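Local coordinates for carbonic anhydrase (Sordaria macrospora, PDB 4O1K) that catalyses the reversible hydration of carbon dioxide to bicarbonate as a tetrameric, zinc-dependent beta-carbonic anhydrase, at the interface of chains A and B and the interface of chains A and C. Sequence-based numbering; all coordinates share one arbitrary frame. Chains: chain A/B/C, Carbonic anhydrase.

Contact 1: the interface of chains A and B. Residues chain A 123-126, 131, 138; chain B 221, 223.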
loop_
_atom_site.group_PDB
_atom_site.type_symbol
_atom_site.label_atom_id
_atom_site.label_comp_id
_atom_site.label_asym_id
_atom_site.label_seq_id
_atom_site.Cartn_x
_atom_site.Cartn_y
_atom_site.Cartn_z
ATOM N N THR A 123 -23.003 -1.456 -0.138
ATOM C CA THR A 123 -23.728 -1.272 -1.403
ATOM C C THR A 123 -23.012 -2.035 -2.522
ATOM O O THR A 123 -21.830 -1.799 -2.778
ATOM C CB THR A 123 -23.847 0.220 -1.774
ATOM O OG1 THR A 123 -22.550 0.745 -2.101
ATOM C CG2 THR A 123 -24.418 1.007 -0.601
ATOM N N PRO A 124 -23.722 -2.966 -3.186
ATOM C CA PRO A 124 -23.066 -3.802 -4.199
ATOM C C PRO A 124 -22.853 -3.066 -5.506
ATOM O O PRO A 124 -23.557 -3.359 -6.481
ATOM C CB PRO A 124 -24.073 -4.936 -4.418
ATOM C CG PRO A 124 -25.401 -4.310 -4.123
ATOM C CD PRO A 124 -25.147 -3.310 -3.015
ATOM N N LYS A 125 -21.904 -2.138 -5.538
ATOM C CA LYS A 125 -21.607 -1.412 -6.762
ATOM C C LYS A 125 -20.121 -1.222 -7.008
ATOM O O LYS A 125 -19.283 -1.418 -6.112
ATOM C CB LYS A 125 -22.326 -0.066 -6.793
ATOM C CG LYS A 125 -22.362 0.665 -5.472
ATOM C CD LYS A 125 -22.833 2.095 -5.696
ATOM C CE LYS A 125 -22.818 2.896 -4.398
ATOM N NZ LYS A 125 -23.007 4.360 -4.628
ATOM N N ASP A 126 -19.802 -0.856 -8.243
ATOM C CA ASP A 126 -18.430 -0.603 -8.643
ATOM C C ASP A 126 -18.051 0.826 -8.243
ATOM O O ASP A 126 -18.545 1.798 -8.831
ATOM C CB ASP A 126 -18.296 -0.797 -10.153
ATOM C CG ASP A 126 -16.854 -0.899 -10.607
ATOM O OD1 ASP A 126 -15.941 -0.645 -9.791
ATOM O OD2 ASP A 126 -16.633 -1.215 -11.798
ATOM N N ASN A 131 -13.072 0.268 -4.110
ATOM C CA ASN A 131 -13.489 -1.116 -3.933
ATOM C C ASN A 131 -12.557 -1.899 -3.001
ATOM O O ASN A 131 -13.028 -2.505 -2.057
ATOM C CB ASN A 131 -13.666 -1.863 -5.273
ATOM C CG ASN A 131 -14.750 -1.257 -6.168
ATOM O OD1 ASN A 131 -15.736 -0.691 -5.696
ATOM N ND2 ASN A 131 -14.578 -1.410 -7.477
ATOM N N ARG A 138 -16.376 -5.405 4.165
ATOM C CA ARG A 138 -17.132 -6.571 3.789
ATOM C C ARG A 138 -16.501 -7.806 4.426
ATOM O O ARG A 138 -17.216 -8.710 4.826
ATOM C CB ARG A 138 -17.237 -6.678 2.277
ATOM C CG ARG A 138 -18.070 -5.562 1.664
ATOM C CD ARG A 138 -18.388 -5.841 0.171
ATOM N NE ARG A 138 -17.236 -5.571 -0.679
ATOM C CZ ARG A 138 -16.963 -4.377 -1.207
ATOM N NH1 ARG A 138 -17.767 -3.345 -0.968
ATOM N NH2 ARG A 138 -15.899 -4.204 -1.979
ATOM N N TYR B 221 -22.117 -8.758 -1.897
ATOM C CA TYR B 221 -21.511 -8.020 -2.999
ATOM C C TYR B 221 -21.882 -8.585 -4.381
ATOM O O TYR B 221 -21.005 -9.020 -5.137
ATOM C CB TYR B 221 -19.988 -7.953 -2.817
ATOM C CG TYR B 221 -19.336 -6.812 -3.559
ATOM C CD1 TYR B 221 -19.727 -5.493 -3.326
ATOM C CD2 TYR B 221 -18.332 -7.046 -4.494
ATOM C CE1 TYR B 221 -19.133 -4.431 -4.005
ATOM C CE2 TYR B 221 -17.725 -5.993 -5.182
ATOM C CZ TYR B 221 -18.132 -4.688 -4.934
ATOM O OH TYR B 221 -17.532 -3.646 -5.614
ATOM N N LEU B 223 -22.867 -7.818 -7.979
ATOM C CA LEU B 223 -22.810 -6.730 -8.948
ATOM C C LEU B 223 -23.419 -7.148 -10.281
ATOM O O LEU B 223 -23.744 -8.319 -10.488
ATOM C CB LEU B 223 -21.360 -6.288 -9.169
ATOM C CG LEU B 223 -20.688 -5.367 -8.150
ATOM C CD1 LEU B 223 -20.723 -5.977 -6.778
ATOM C CD2 LEU B 223 -19.261 -5.097 -8.560
#
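B:Tyr221, from the C-terminal tail of chain B, lays one face of its phenol ring on the guanidinium group of A:Arg138 in a cation-pi stack, CZ of A:Arg138 standing 3.8 Å from the ring centroid. This is part of a two-fold interface between subunits of a tetrameric beta-class carbonic anhydrase. The two planes are only 13° apart, and the guanidinium is displaced toward the rim of the ring, where NH1 of A:Arg138 comes 3.5 Å from CE1 of B:Tyr221. A bend at chi3 (-77°) turns the end of the A:Arg138 chain so that its flat group lies along the ring. At the end of the ring, the phenol OH of B:Tyr221 donates a hydrogen bond of 2.9 Å to the backbone O of A:Lys125. That donor stands well above the carbonyl plane, 48° out of it, and therefore does not follow a lone pair. The side chain of A:Asn131 crosses that of B:Tyr221 at about a right angle, its OD1 3.5 Å from OH of B:Tyr221. A:Pro124 meets the ring through its CA, 3.8 Å from CD1 of B:Tyr221. The opposite ring face is backed from within chain B: CD1 of B:Leu223 sits over its centre while also reaching the carbonyl carbon C of A:Pro124 at 3.8 Å. With a phenylalanine in place of B:Tyr221, the carbonyl of A:Lys125 would probably lose its hydrogen-bond donor from chain B.

In the second shell, ND2 of A:Asn131 donates a hydrogen bond of 2.8 Å to the carboxylate OD1 of A:Asp126, tying helix 130-143 to the loop that presents the A:Lys125 carbonyl.

Contact 2: the interface of chains A and C. Residues chain A 92-94, 97; chain C 80, 129-130, 133.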
loop_
_atom_site.group_PDB
_atom_site.type_symbol
_atom_site.label_atom_id
_atom_site.label_comp_id
_atom_site.label_asym_id
_atom_site.label_seq_id
_atom_site.Cartn_x
_atom_site.Cartn_y
_atom_site.Cartn_z
ATOM N N MET A 92 -0.007 1.716 9.426
ATOM C CA MET A 92 0.966 0.884 10.131
ATOM C C MET A 92 2.136 1.715 10.632
ATOM O O MET A 92 2.613 1.558 11.772
ATOM C CB MET A 92 1.464 -0.242 9.238
ATOM C CG MET A 92 0.419 -1.284 8.972
ATOM S SD MET A 92 0.107 -2.176 10.526
ATOM C CE MET A 92 -1.545 -1.619 10.835
ATOM N N SER A 93 2.569 2.647 9.801
ATOM C CA SER A 93 3.688 3.485 10.182
ATOM C C SER A 93 3.233 4.462 11.261
ATOM O O SER A 93 4.001 4.787 12.189
ATOM C CB SER A 93 4.285 4.200 8.961
ATOM O OG SER A 93 3.350 5.087 8.411
ATOM N N VAL A 94 1.983 4.914 11.202
ATOM C CA VAL A 94 1.577 5.738 12.338
ATOM C C VAL A 94 1.431 4.997 13.708
ATOM O O VAL A 94 1.744 5.569 14.768
ATOM C CB VAL A 94 0.407 6.630 12.010
ATOM C CG1 VAL A 94 -0.867 5.878 12.018
ATOM C CG2 VAL A 94 0.332 7.672 13.034
ATOM N N TYR A 97 5.009 4.500 14.912
ATOM C CA TYR A 97 5.571 5.776 15.358
ATOM C C TYR A 97 4.996 6.256 16.682
ATOM O O TYR A 97 5.720 6.788 17.537
ATOM C CB TYR A 97 5.327 6.838 14.286
ATOM C CG TYR A 97 5.926 8.206 14.569
ATOM C CD1 TYR A 97 7.305 8.407 14.600
ATOM C CD2 TYR A 97 5.107 9.303 14.755
ATOM C CE1 TYR A 97 7.837 9.682 14.836
ATOM C CE2 TYR A 97 5.617 10.559 14.987
ATOM C CZ TYR A 97 6.970 10.750 15.025
ATOM O OH TYR A 97 7.423 12.026 15.266
ATOM N N ILE C 80 0.995 11.031 8.745
ATOM C CA ILE C 80 2.257 11.656 9.155
ATOM C C ILE C 80 2.803 12.517 8.009
ATOM O O ILE C 80 3.125 12.019 6.919
ATOM C CB ILE C 80 3.296 10.609 9.591
ATOM C CG1 ILE C 80 2.894 9.982 10.930
ATOM C CG2 ILE C 80 4.669 11.267 9.744
ATOM C CD1 ILE C 80 3.628 8.647 11.203
ATOM N N LEU C 129 9.519 0.590 10.087
ATOM C CA LEU C 129 8.350 0.817 9.234
ATOM C C LEU C 129 8.203 2.243 8.770
ATOM O O LEU C 129 7.656 2.500 7.692
ATOM C CB LEU C 129 7.070 0.427 9.986
ATOM C CG LEU C 129 6.628 -1.024 9.884
ATOM C CD1 LEU C 129 5.441 -1.325 10.790
ATOM C CD2 LEU C 129 6.254 -1.277 8.463
ATOM N N MET C 130 8.640 3.191 9.594
ATOM C CA MET C 130 8.535 4.584 9.210
ATOM C C MET C 130 9.447 4.928 8.026
ATOM O O MET C 130 9.188 5.919 7.329
ATOM C CB MET C 130 8.847 5.505 10.393
ATOM C CG MET C 130 7.717 5.614 11.429
ATOM S SD MET C 130 6.248 6.453 10.777
ATOM C CE MET C 130 6.947 7.955 10.122
ATOM N N TRP C 133 7.886 5.441 4.641
ATOM C CA TRP C 133 6.954 6.574 4.685
ATOM C C TRP C 133 7.686 7.912 4.642
ATOM O O TRP C 133 7.388 8.775 3.799
ATOM C CB TRP C 133 6.026 6.463 5.910
ATOM C CG TRP C 133 4.921 7.455 5.863
ATOM C CD1 TRP C 133 4.861 8.646 6.513
ATOM C CD2 TRP C 133 3.697 7.330 5.127
ATOM N NE1 TRP C 133 3.679 9.289 6.217
ATOM C CE2 TRP C 133 2.940 8.488 5.367
ATOM C CE3 TRP C 133 3.171 6.344 4.282
ATOM C CZ2 TRP C 133 1.684 8.689 4.804
ATOM C CZ3 TRP C 133 1.917 6.548 3.707
ATOM C CH2 TRP C 133 1.198 7.722 3.961
#
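One face of the C:Trp133 indole receives the hydroxyl of A:Ser93, whose OG stands 3.7 Å above the ring plane and toward the rim, 3.8 Å from CG of C:Trp133. At the indole edge, in plane, lies the backbone of C:Ile80. There NE1 of C:Trp133 donates to O of C:Ile80 over 2.9 Å, nearly straight at 168° and on a lone pair in the carbonyl plane. This bond within chain C should limit rotation of the indole and joins helix 130-143 to the loop bearing C:Ile80. CD1 of the same isoleucine lies off the plane of the A:Tyr97 ring, beside its CG-CD2 side, 3.9 Å from CD2 of A:Tyr97.

Between these flat groups, C:Met130 presses its thioether onto helix 89-100 of chain A. Its SD touches both the backbone O and CB of A:Ser93, and lies 3.6 Å from CB of A:Tyr97. The methionine chain folds at both chi2 (-67°) and chi3 (-52°), keeping the sulfur beside the helix with the terminal methyl turned back. The tip of C:Ile80 reaches the next residue of the same turn, CD1 lying 3.7 Å from CA of A:Val94. CG2 of A:Val94, trans to its own backbone N, extends toward that isoleucine and meets both CD1 and CG1. Farther along, CD1 of C:Leu129 approaches the backbone O of A:Met92 more loosely.

Among the residues given, van der Waals contacts against helix 89-100 predominate. Together with its two-fold twin, the patch helps hold chains A and C together in the beta-carbonic anhydrase tetramer.

Contact 1 and contact 2 lie about 30 Å apart, measured between the centres of their C-alpha atoms, and join chain A to different neighbours. Helix 130-143 serves both: chain A contributes it to contact 1, whereas chain C contributes its own copy to contact 2. The preceding loop also recurs, with different residues used in each contact. By symmetry, every subunit carries both surfaces, so residues interleaved in the first turns of this helix serve both partners, with A:Arg138 of contact 1 farther along. Two distinct two-fold interfaces provide a geometric route from four identical chains to the tetramer.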